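Local coordinates for D-alanyl-D-alanine carboxypeptidase (Vibrio cholerae, PDB 5TR7), which probably removes C-terminal D-alanine residues from the peptide side chains of cell wall precursors as a penicillin-binding serine carboxypeptidase, at residues A[36-41]-A[98-103]; A[40-45]-A[169-174]; A[75-80]-A[88-93]. One frame throughout, in Å; residues are numbered along the deposited sequence.

Contact 1: A[36-41]-A[98-103]; sequences LTKMMT and SGNDAC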
# COMPACT_ATOMS: atom_id res chain seq x y z
N LEU A 36 1.46 4.23 2.92
CA LEU A 36 1.43 3.67 1.57
C LEU A 36 2.76 2.95 1.33
O LEU A 36 2.86 2.11 0.44
CB LEU A 36 1.19 4.74 0.50
CG LEU A 36 -0.14 5.42 0.59
CD1 LEU A 36 -0.10 6.47 -0.48
CD2 LEU A 36 -1.34 4.44 0.41
N THR A 37 3.76 3.28 2.17
CA THR A 37 5.05 2.58 2.15
C THR A 37 4.85 1.04 2.30
O THR A 37 5.64 0.25 1.83
CB THR A 37 5.91 3.07 3.35
OG1 THR A 37 6.21 4.45 3.17
CG2 THR A 37 7.21 2.31 3.48
N LYS A 38 3.73 0.66 2.92
CA LYS A 38 3.41 -0.76 3.12
C LYS A 38 3.20 -1.48 1.83
O LYS A 38 3.39 -2.72 1.76
CB LYS A 38 2.28 -0.96 4.07
CG LYS A 38 2.58 -0.40 5.48
CD LYS A 38 1.48 -0.67 6.50
CE LYS A 38 1.85 -0.18 7.90
NZ LYS A 38 1.78 1.28 8.03
N MET A 39 2.84 -0.75 0.78
CA MET A 39 2.74 -1.41 -0.53
C MET A 39 4.12 -1.91 -0.97
O MET A 39 4.24 -3.01 -1.58
CB MET A 39 2.23 -0.44 -1.59
CG MET A 39 0.72 -0.09 -1.43
SD MET A 39 0.12 0.78 -2.84
CE MET A 39 1.07 2.23 -3.02
N MET A 40 5.16 -1.15 -0.64
CA MET A 40 6.51 -1.58 -1.09
C MET A 40 6.92 -2.78 -0.25
O MET A 40 7.52 -3.72 -0.73
CB MET A 40 7.55 -0.45 -1.04
CG MET A 40 8.95 -0.98 -1.45
SD MET A 40 9.06 -1.69 -3.14
CE MET A 40 8.94 -0.02 -3.85
N THR A 41 6.57 -2.75 1.02
CA THR A 41 6.91 -3.85 1.93
C THR A 41 6.24 -5.14 1.46
O THR A 41 6.89 -6.20 1.37
CB THR A 41 6.50 -3.49 3.36
OG1 THR A 41 7.33 -2.40 3.81
CG2 THR A 41 6.65 -4.66 4.31
N SER A 98 -2.90 -2.73 8.25
CA SER A 98 -1.93 -1.65 8.19
C SER A 98 -1.11 -1.65 9.48
O SER A 98 -0.73 -0.61 10.02
CB SER A 98 -2.69 -0.29 7.99
OG SER A 98 -1.83 0.63 7.39
N GLY A 99 -0.78 -2.83 9.97
CA GLY A 99 -0.06 -2.92 11.25
C GLY A 99 1.44 -2.68 11.14
O GLY A 99 2.13 -3.40 10.44
N ASN A 100 1.94 -1.64 11.78
CA ASN A 100 3.36 -1.33 11.75
C ASN A 100 4.24 -2.41 12.39
O ASN A 100 5.40 -2.61 11.96
CB ASN A 100 3.63 -0.03 12.49
CG ASN A 100 3.04 1.18 11.83
OD1 ASN A 100 2.72 1.18 10.67
ND2 ASN A 100 2.90 2.21 12.60
N ASP A 101 3.72 -3.02 13.47
CA ASP A 101 4.41 -4.10 14.18
C ASP A 101 4.68 -5.27 13.22
O ASP A 101 5.85 -5.77 13.09
CB ASP A 101 3.68 -4.50 15.48
CG ASP A 101 2.15 -4.85 15.28
OD1 ASP A 101 1.60 -4.55 14.19
OD2 ASP A 101 1.50 -5.42 16.23
N ALA A 102 3.65 -5.65 12.47
CA ALA A 102 3.79 -6.76 11.52
C ALA A 102 4.80 -6.43 10.40
O ALA A 102 5.43 -7.34 9.87
CB ALA A 102 2.45 -7.10 10.90
N CYS A 103 4.90 -5.15 10.05
CA CYS A 103 5.87 -4.72 9.01
C CYS A 103 7.27 -5.01 9.46
O CYS A 103 8.05 -5.63 8.73
CB CYS A 103 5.78 -3.24 8.68
SG CYS A 103 4.32 -2.78 7.75
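The flat amide of Asn100 is met at its oxygen: Lys38 NZ gives a hydrogen bond of 2.8 Å to Asn100 OD1, nearly in line with the carbonyl bond at 175°. The two side chains cross at about a right angle, and Phe71 and His139, outside the two segments, touch the Asn100 side chain. The lysine chain is extended through chi2 and chi3 and turns about CD-CE (chi4 75°), which swings NZ round to the amide oxygen. Its methylene groups do the rest of the touching. Lys38 CE rests 3.6 Å from Cys103 SG and 3.4 Å from Ser98 O, while Lys38 CD lies 3.7 Å from Ser98 OG. NZ is also hydrogen-bonded to Ser35 OG and His139 O, so more than one bond fixes where it lies within a buried contact. Ser98 OG has its own partner in Lys201 NZ. Ser35 and Lys38 fit the SxxK motif and Ser98-Gly99-Asn100 the SxN motif of penicillin-binding proteins; Ser35, Lys38 and Ser98 are the predicted active-site residues. In the fold, the first turn of helix 37-50 faces the start of helix 100-111, with strand 196-205 touching Lys38 through Lys201 and helix 114-127 packing on Thr41 through Met121.

Contact 2: A[40-45]-A[169-174]; sequences MTSYVI and AIYSEQ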
# COMPACT_ATOMS: atom_id res chain seq x y z
N MET A 40 5.16 -1.15 -0.64
CA MET A 40 6.51 -1.58 -1.09
C MET A 40 6.92 -2.78 -0.25
O MET A 40 7.52 -3.72 -0.73
CB MET A 40 7.55 -0.45 -1.04
CG MET A 40 8.95 -0.98 -1.45
SD MET A 40 9.06 -1.69 -3.14
CE MET A 40 8.94 -0.02 -3.85
N THR A 41 6.57 -2.75 1.02
CA THR A 41 6.91 -3.85 1.93
C THR A 41 6.24 -5.14 1.46
O THR A 41 6.89 -6.20 1.37
CB THR A 41 6.50 -3.49 3.36
OG1 THR A 41 7.33 -2.40 3.81
CG2 THR A 41 6.65 -4.66 4.31
N SER A 42 4.97 -5.04 1.11
CA SER A 42 4.24 -6.23 0.66
C SER A 42 4.78 -6.65 -0.72
O SER A 42 4.69 -7.83 -1.06
CB SER A 42 2.75 -6.01 0.58
OG SER A 42 2.44 -5.34 -0.62
N TYR A 43 5.30 -5.71 -1.51
CA TYR A 43 5.82 -6.06 -2.82
C TYR A 43 7.04 -6.95 -2.62
O TYR A 43 7.16 -8.02 -3.24
CB TYR A 43 6.15 -4.81 -3.69
CG TYR A 43 6.65 -5.18 -5.09
CD1 TYR A 43 7.98 -5.44 -5.30
CD2 TYR A 43 5.78 -5.28 -6.19
CE1 TYR A 43 8.44 -5.87 -6.54
CE2 TYR A 43 6.25 -5.66 -7.45
CZ TYR A 43 7.57 -5.97 -7.62
OH TYR A 43 8.03 -6.36 -8.84
N VAL A 44 7.97 -6.52 -1.76
CA VAL A 44 9.17 -7.32 -1.49
C VAL A 44 8.80 -8.69 -0.91
O VAL A 44 9.29 -9.73 -1.35
CB VAL A 44 10.14 -6.59 -0.52
CG1 VAL A 44 11.38 -7.44 -0.25
CG2 VAL A 44 10.59 -5.25 -1.11
N ILE A 45 7.87 -8.69 0.05
CA ILE A 45 7.39 -9.97 0.62
C ILE A 45 6.82 -10.88 -0.50
O ILE A 45 7.09 -12.06 -0.56
CB ILE A 45 6.34 -9.71 1.69
CG1 ILE A 45 6.99 -9.04 2.90
CG2 ILE A 45 5.61 -10.99 2.10
CD1 ILE A 45 5.93 -8.46 3.86
N ALA A 169 -4.07 -10.12 -4.37
CA ALA A 169 -5.42 -10.62 -4.05
C ALA A 169 -5.79 -10.30 -2.63
O ALA A 169 -6.96 -10.01 -2.31
CB ALA A 169 -5.53 -12.12 -4.26
N ILE A 170 -4.78 -10.22 -1.79
CA ILE A 170 -5.06 -9.98 -0.39
C ILE A 170 -5.65 -8.57 -0.11
O ILE A 170 -6.32 -8.40 0.87
CB ILE A 170 -3.81 -10.28 0.44
CG1 ILE A 170 -3.36 -11.74 0.25
CG2 ILE A 170 -4.08 -10.05 1.93
CD1 ILE A 170 -2.00 -12.04 0.93
N TYR A 171 -5.46 -7.61 -1.03
CA TYR A 171 -5.90 -6.26 -0.83
C TYR A 171 -7.42 -6.10 -0.90
O TYR A 171 -7.97 -5.04 -0.51
CB TYR A 171 -5.17 -5.35 -1.79
CG TYR A 171 -3.69 -5.10 -1.45
CD1 TYR A 171 -2.67 -5.93 -1.84
CD2 TYR A 171 -3.34 -4.01 -0.72
CE1 TYR A 171 -1.33 -5.65 -1.51
CE2 TYR A 171 -2.05 -3.70 -0.38
CZ TYR A 171 -1.04 -4.50 -0.79
OH TYR A 171 0.18 -4.13 -0.41
N SER A 172 -8.12 -7.13 -1.40
CA SER A 172 -9.56 -7.03 -1.47
C SER A 172 -10.23 -7.72 -0.32
O SER A 172 -11.46 -7.72 -0.26
CB SER A 172 -10.10 -7.50 -2.79
OG SER A 172 -9.64 -8.76 -3.02
N GLU A 173 -9.45 -8.26 0.62
CA GLU A 173 -10.01 -8.86 1.84
C GLU A 173 -10.43 -7.68 2.72
O GLU A 173 -9.68 -6.73 2.90
CB GLU A 173 -9.04 -9.85 2.49
CG GLU A 173 -8.74 -11.05 1.58
CD GLU A 173 -7.75 -12.08 2.18
OE1 GLU A 173 -7.50 -12.13 3.42
OE2 GLU A 173 -7.19 -12.87 1.38
N GLN A 174 -11.64 -7.74 3.22
CA GLN A 174 -12.27 -6.64 3.97
C GLN A 174 -11.96 -6.57 5.42
O GLN A 174 -12.20 -5.50 6.08
CB GLN A 174 -13.80 -6.76 3.80
CG GLN A 174 -14.20 -6.47 2.36
CD GLN A 174 -15.71 -6.43 2.11
OE1 GLN A 174 -16.52 -6.84 2.91
NE2 GLN A 174 -16.06 -5.91 1.00
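Ser42 and Tyr171 meet hydroxyl to hydroxyl in the helical part of the penicillin-binding, beta-lactamase-like fold, just beyond the SxxK turn of helix 37-50. The distance from Ser42 OG to Tyr171 OH is 2.6 Å, a short hydrogen bond in which either oxygen could be the donor. The serine oxygen lies at the edge of the tyrosine ring and in its plane, on the side of CE1, so the ring points its rim at the helix and turns no face to the serine. The approach is bent in the usual way for a phenol: the angle at OH, from CZ to Ser42 OG, is about 131°. Ser42 OG sits between the backbone N and the carbonyl carbon (chi1 81°), where it also hydrogen-bonds Met39 O one turn back in the helix. One small hydroxyl thus ties the helix backbone to the ring.

The tyrosine spans most of the gap, for the closest pair of alpha carbons, Ser42 CA and Ile170 CA, is 10.1 Å apart. Its segment is a turn-like loop after helix 165-168, in which Glu173 N bonds to Ile170 O at 3.1 Å. Leu160 of helix 150-163 touches both Ser42 and Tyr171, and Ile95 of helix 87-95 also packs on the ring. The tyrosine side chain comes within about 4 Å of that of Lys201, the predicted substrate-binding residue, which puts this polar pair beside the active site. At the serine end of the bond, the angle at Ser42 OG from its own CB to Tyr171 OH is about 110°, close to tetrahedral.

Contact 3: A[75-80]-A[88-93]; sequences SKMFVE and SDLNRG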
# COMPACT_ATOMS: atom_id res chain seq x y z
N SER A 75 -1.63 2.17 13.92
CA SER A 75 -2.25 0.93 13.67
C SER A 75 -1.26 -0.25 13.92
O SER A 75 -0.04 -0.19 13.59
CB SER A 75 -2.78 1.01 12.22
OG SER A 75 -3.42 -0.18 11.91
N LYS A 76 -1.82 -1.29 14.56
CA LYS A 76 -1.11 -2.50 14.95
C LYS A 76 -1.90 -3.76 14.76
O LYS A 76 -3.15 -3.77 14.88
CB LYS A 76 -0.83 -2.46 16.44
CG LYS A 76 0.15 -1.40 16.93
CD LYS A 76 0.08 -1.26 18.47
CE LYS A 76 -1.20 -0.52 18.92
NZ LYS A 76 -1.19 0.93 18.66
N MET A 77 -1.17 -4.86 14.51
CA MET A 77 -1.78 -6.18 14.43
C MET A 77 -1.94 -6.76 15.85
O MET A 77 -2.78 -7.66 16.11
CB MET A 77 -0.89 -7.09 13.61
CG MET A 77 -1.37 -8.56 13.53
SD MET A 77 -0.33 -9.41 12.36
CE MET A 77 -0.96 -11.08 12.65
N PHE A 78 -1.14 -6.20 16.77
CA PHE A 78 -1.08 -6.58 18.17
C PHE A 78 -0.28 -7.83 18.43
O PHE A 78 -0.71 -8.75 19.08
CB PHE A 78 -2.43 -6.58 18.86
CG PHE A 78 -3.02 -5.22 18.95
CD1 PHE A 78 -2.55 -4.32 19.89
CD2 PHE A 78 -3.97 -4.82 18.05
CE1 PHE A 78 -3.03 -3.05 19.95
CE2 PHE A 78 -4.48 -3.53 18.13
CZ PHE A 78 -4.02 -2.65 19.09
N VAL A 79 0.94 -7.79 17.90
CA VAL A 79 1.83 -8.89 18.00
C VAL A 79 2.69 -8.80 19.26
O VAL A 79 3.09 -7.70 19.66
CB VAL A 79 2.55 -8.89 16.62
CG1 VAL A 79 4.03 -9.07 16.66
CG2 VAL A 79 1.79 -9.79 15.67
N GLU A 80 2.93 -9.94 19.89
CA GLU A 80 3.76 -10.01 21.13
C GLU A 80 5.16 -10.63 21.04
O GLU A 80 5.34 -11.71 20.51
CB GLU A 80 3.03 -10.77 22.21
CG GLU A 80 1.72 -10.10 22.63
CD GLU A 80 1.21 -10.59 23.97
OE1 GLU A 80 2.05 -10.57 24.89
OE2 GLU A 80 0.00 -10.95 24.10
N SER A 88 1.62 -15.83 6.58
CA SER A 88 0.34 -15.37 6.01
C SER A 88 -0.43 -14.42 6.90
O SER A 88 -0.99 -13.48 6.43
CB SER A 88 -0.57 -16.52 5.58
OG SER A 88 -0.94 -17.26 6.68
N ASP A 89 -0.35 -14.61 8.20
CA ASP A 89 -1.04 -13.82 9.16
C ASP A 89 -0.37 -12.45 9.28
O ASP A 89 -1.05 -11.42 9.31
CB ASP A 89 -1.12 -14.54 10.48
CG ASP A 89 -2.02 -15.73 10.45
OD1 ASP A 89 -3.16 -15.55 9.94
OD2 ASP A 89 -1.65 -16.80 11.02
N LEU A 90 0.96 -12.42 9.36
CA LEU A 90 1.63 -11.14 9.40
C LEU A 90 1.33 -10.29 8.14
O LEU A 90 1.18 -9.05 8.19
CB LEU A 90 3.15 -11.32 9.55
CG LEU A 90 3.63 -11.73 10.96
CD1 LEU A 90 5.15 -12.00 10.92
CD2 LEU A 90 3.31 -10.70 12.05
N ASN A 91 1.33 -10.97 6.99
CA ASN A 91 1.01 -10.34 5.71
C ASN A 91 -0.31 -9.63 5.71
O ASN A 91 -0.41 -8.51 5.26
CB ASN A 91 0.98 -11.41 4.66
CG ASN A 91 2.09 -11.31 3.80
OD1 ASN A 91 3.11 -12.00 3.96
ND2 ASN A 91 1.98 -10.38 2.89
N ARG A 92 -1.33 -10.33 6.15
CA ARG A 92 -2.66 -9.72 6.31
C ARG A 92 -2.65 -8.62 7.33
O ARG A 92 -3.33 -7.63 7.17
CB ARG A 92 -3.71 -10.76 6.64
CG ARG A 92 -3.90 -11.67 5.48
CD ARG A 92 -4.89 -12.79 5.72
NE ARG A 92 -5.22 -13.32 4.42
CZ ARG A 92 -4.39 -14.05 3.66
NH1 ARG A 92 -3.18 -14.40 4.09
NH2 ARG A 92 -4.80 -14.46 2.47
N GLY A 93 -1.87 -8.76 8.38
CA GLY A 93 -1.79 -7.62 9.32
C GLY A 93 -1.25 -6.37 8.67
O GLY A 93 -1.68 -5.22 8.92
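Asp89 meets Met77 through its backbone: the methyl CE of Met77 lies 3.4 Å from Asp89 O, and the same methyl is 4.1 Å from Asp89 CB. That carbonyl is already engaged in the helix, accepting from Gly93 N, so the methionine end rests on a helical turn whose own bonding is intact. One residue on, Leu90 offers a single branch to two partners. Its CD2 lies 3.9 Å from Met77 SD and 4.0 Å from Val79 CG2, with the leucine and valine side chains crossing at about a right angle. Arg92 turns its end away, to a salt bridge with Glu173. At Gly93 the helix presents bare backbone, and Met77 SD lies 3.8 Å from Gly93 CA; here the two segments come closest, with Met77 CA and Gly93 CA 5.3 Å apart. The methionine reaches all three positions because it is straight throughout, with CG opposite the backbone N (chi1 176°) and the chain extended beyond. Tyr178 of strand 175-178 and Val85 of strand 84-86 pack on both Met77 and Val79.

Asp101 also holds the loop: its OD1 accepts from Met77 N, and its OD2 from Phe78 N and Val79 N. Gly93 in turn is bonded through its backbone to Gly99. The arrangement is apolar packing of a loop on the helix that leads into Ser98-Gly99-Asn100, consistent with the SxN motif of the serine penicillin-binding protein fold.

How the contacts relate
The three contacts lie close together in the carboxypeptidase domain. The centres of contact 1 and contact 2 are about 9 Å apart, those of contact 1 and contact 3 about 10 Å, and those of contact 2 and contact 3 about 13 Å. Contacts 1 and 2 both start from helix 37-50 and share Met40 and Thr41. Along the chain, 75-80 and 88-93 come next, nested inside the loops that contacts 1 and 2 close with 98-103 and 169-174. Helices 87-95 and 100-111 follow one another. Contact 3 is tied to contact 1 by Gly99 N to Gly93 O and by Asp101 to Met77, and so lies next to the segment carrying Ser98, a predicted active-site residue.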